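VP2 (Primate bocaparvovirus 1, PDB 7L0Y) self-assembles, sixty copies at a time, into the T=1 icosahedral capsid, about 26 nm across, of human bocavirus 1. Local coordinates at residues I377-F380 with P381-W385. Sequence-based numbering, arbitrary orientation.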
loop_
_atom_site.group_PDB
_atom_site.type_symbol
_atom_site.label_atom_id
_atom_site.label_comp_id
_atom_site.label_asym_id
_atom_site.label_seq_id
_atom_site.Cartn_x
_atom_site.Cartn_y
_atom_site.Cartn_z
ATOM N N ILE A 377 19.016 -54.290 -101.958
ATOM C CA ILE A 377 17.869 -53.935 -101.147
ATOM C C ILE A 377 18.209 -52.643 -100.431
ATOM O O ILE A 377 19.179 -52.566 -99.671
ATOM C CB ILE A 377 17.471 -55.053 -100.177
ATOM C CG1 ILE A 377 16.381 -54.551 -99.242
ATOM C CG2 ILE A 377 18.649 -55.582 -99.432
ATOM C CD1 ILE A 377 15.683 -55.632 -98.526
ATOM N N TRP A 378 17.424 -51.621 -100.701
ATOM C CA TRP A 378 17.654 -50.318 -100.132
ATOM C C TRP A 378 16.885 -50.188 -98.829
ATOM O O TRP A 378 16.170 -51.091 -98.403
ATOM C CB TRP A 378 17.255 -49.253 -101.140
ATOM C CG TRP A 378 18.108 -49.295 -102.333
ATOM C CD1 TRP A 378 17.913 -50.044 -103.444
ATOM C CD2 TRP A 378 19.300 -48.546 -102.555
ATOM N NE1 TRP A 378 18.916 -49.824 -104.344
ATOM C CE2 TRP A 378 19.781 -48.901 -103.823
ATOM C CE3 TRP A 378 20.006 -47.606 -101.803
ATOM C CZ2 TRP A 378 20.932 -48.351 -104.358
ATOM C CZ3 TRP A 378 21.144 -47.067 -102.334
ATOM C CH2 TRP A 378 21.599 -47.437 -103.600
ATOM N N MET A 379 17.044 -49.053 -98.180
ATOM C CA MET A 379 16.240 -48.761 -97.012
ATOM C C MET A 379 14.776 -48.733 -97.429
ATOM O O MET A 379 14.432 -48.223 -98.492
ATOM C CB MET A 379 16.712 -47.438 -96.415
ATOM C CG MET A 379 16.145 -47.004 -95.114
ATOM S SD MET A 379 17.165 -45.635 -94.529
ATOM C CE MET A 379 16.239 -45.066 -93.121
ATOM N N PHE A 380 13.933 -49.379 -96.643
ATOM C CA PHE A 380 12.543 -49.624 -96.983
ATOM C C PHE A 380 11.774 -49.642 -95.676
ATOM O O PHE A 380 12.340 -49.973 -94.632
ATOM C CB PHE A 380 12.408 -50.959 -97.731
ATOM C CG PHE A 380 11.057 -51.212 -98.307
ATOM C CD1 PHE A 380 10.676 -50.605 -99.491
ATOM C CD2 PHE A 380 10.180 -52.082 -97.699
ATOM C CE1 PHE A 380 9.441 -50.839 -100.029
ATOM C CE2 PHE A 380 8.946 -52.319 -98.238
ATOM C CZ PHE A 380 8.575 -51.697 -99.408
ATOM N N PRO A 381 10.503 -49.268 -95.687
ATOM C CA PRO A 381 9.719 -49.344 -94.456
ATOM C C PRO A 381 9.615 -50.769 -93.937
ATOM O O PRO A 381 9.639 -51.741 -94.689
ATOM C CB PRO A 381 8.352 -48.796 -94.875
ATOM C CG PRO A 381 8.324 -48.933 -96.330
ATOM C CD PRO A 381 9.713 -48.682 -96.776
ATOM N N ASN A 382 9.529 -50.866 -92.611
ATOM C CA ASN A 382 9.314 -52.129 -91.909
ATOM C C ASN A 382 10.509 -53.067 -92.014
ATOM O O ASN A 382 10.355 -54.284 -91.962
ATOM C CB ASN A 382 8.061 -52.832 -92.428
ATOM C CG ASN A 382 6.811 -52.053 -92.162
ATOM O OD1 ASN A 382 6.710 -51.339 -91.175
ATOM N ND2 ASN A 382 5.870 -52.131 -93.086
ATOM N N GLN A 383 11.706 -52.519 -92.163
ATOM C CA GLN A 383 12.931 -53.301 -92.109
ATOM C C GLN A 383 13.414 -53.344 -90.672
ATOM O O GLN A 383 13.428 -52.320 -89.990
ATOM C CB GLN A 383 14.017 -52.709 -93.001
ATOM C CG GLN A 383 13.783 -52.838 -94.472
ATOM C CD GLN A 383 14.849 -52.134 -95.264
ATOM O OE1 GLN A 383 15.436 -51.173 -94.792
ATOM N NE2 GLN A 383 15.118 -52.613 -96.464
ATOM N N VAL A 384 13.780 -54.528 -90.209
ATOM C CA VAL A 384 14.368 -54.702 -88.892
ATOM C C VAL A 384 15.603 -55.566 -89.063
ATOM O O VAL A 384 15.586 -56.534 -89.826
ATOM C CB VAL A 384 13.383 -55.330 -87.885
ATOM C CG1 VAL A 384 12.207 -54.405 -87.646
ATOM C CG2 VAL A 384 12.895 -56.670 -88.372
ATOM N N TRP A 385 16.685 -55.190 -88.398
ATOM C CA TRP A 385 17.894 -55.984 -88.475
ATOM C C TRP A 385 18.706 -55.754 -87.218
ATOM O O TRP A 385 18.588 -54.717 -86.566
ATOM C CB TRP A 385 18.709 -55.648 -89.729
ATOM C CG TRP A 385 19.252 -54.254 -89.788
ATOM C CD1 TRP A 385 20.501 -53.862 -89.453
ATOM C CD2 TRP A 385 18.556 -53.069 -90.190
ATOM N NE1 TRP A 385 20.642 -52.518 -89.628
ATOM C CE2 TRP A 385 19.460 -52.003 -90.083
ATOM C CE3 TRP A 385 17.259 -52.808 -90.634
ATOM C CZ2 TRP A 385 19.115 -50.697 -90.399
ATOM C CZ3 TRP A 385 16.917 -51.517 -90.944
ATOM C CH2 TRP A 385 17.840 -50.474 -90.824
#
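Gln-383 reaches back across a type II beta turn, Phe-380 to Gln-383, and its amide bonds to the backbone of Phe-380, the first turn residue, and of Trp-378 before it. The turn lies between the short strands 376-377 and 384-385, in a buried part of the parvovirus capsid protein where three subunits meet. From CB, which sits 3.6 Å from the carbonyl O of Phe-380, the Gln-383 chain runs extended (chi2 176°). CG passes closer to that same oxygen, and CD lies beside the backbone N of Phe-380. At the tip the two amide atoms part. Gln-383 OE1 accepts a weak hydrogen bond from Phe-380 N at 3.0 Å, while Gln-383 NE2 gives a shorter one, 2.7 Å, to Trp-378 O; together the two bonds probably limit the amide's rotation, the NE2 bond doing more. Gln-383 NE2 also rests against apolar carbon, with Ile-377 CG1 3.6 Å away and Phe-380 CB on another flank.

At the turn's first corner Pro-381 lays its CD over one face of the preceding phenyl ring, a CH-pi contact with Pro-381 CD 3.5 Å from the centroid of the Phe-380 ring. A chi1 of -171° sets Phe-380 CG beside its own carbonyl carbon, bringing the ring against the proline. Thr-407 OG1 of a second subunit hydrogen-bonds to both Phe-380 O and Gln-383 N, bridging the ends of the turn, and Asn-382 OD1 accepts a hydrogen bond from the backbone N of Asp-410 in that subunit. Trp-378 packs edge-to-face with its counterparts in both neighbouring subunits, while its carbonyl O receives Gln-383 NE2 with a C=O...N angle of 154°.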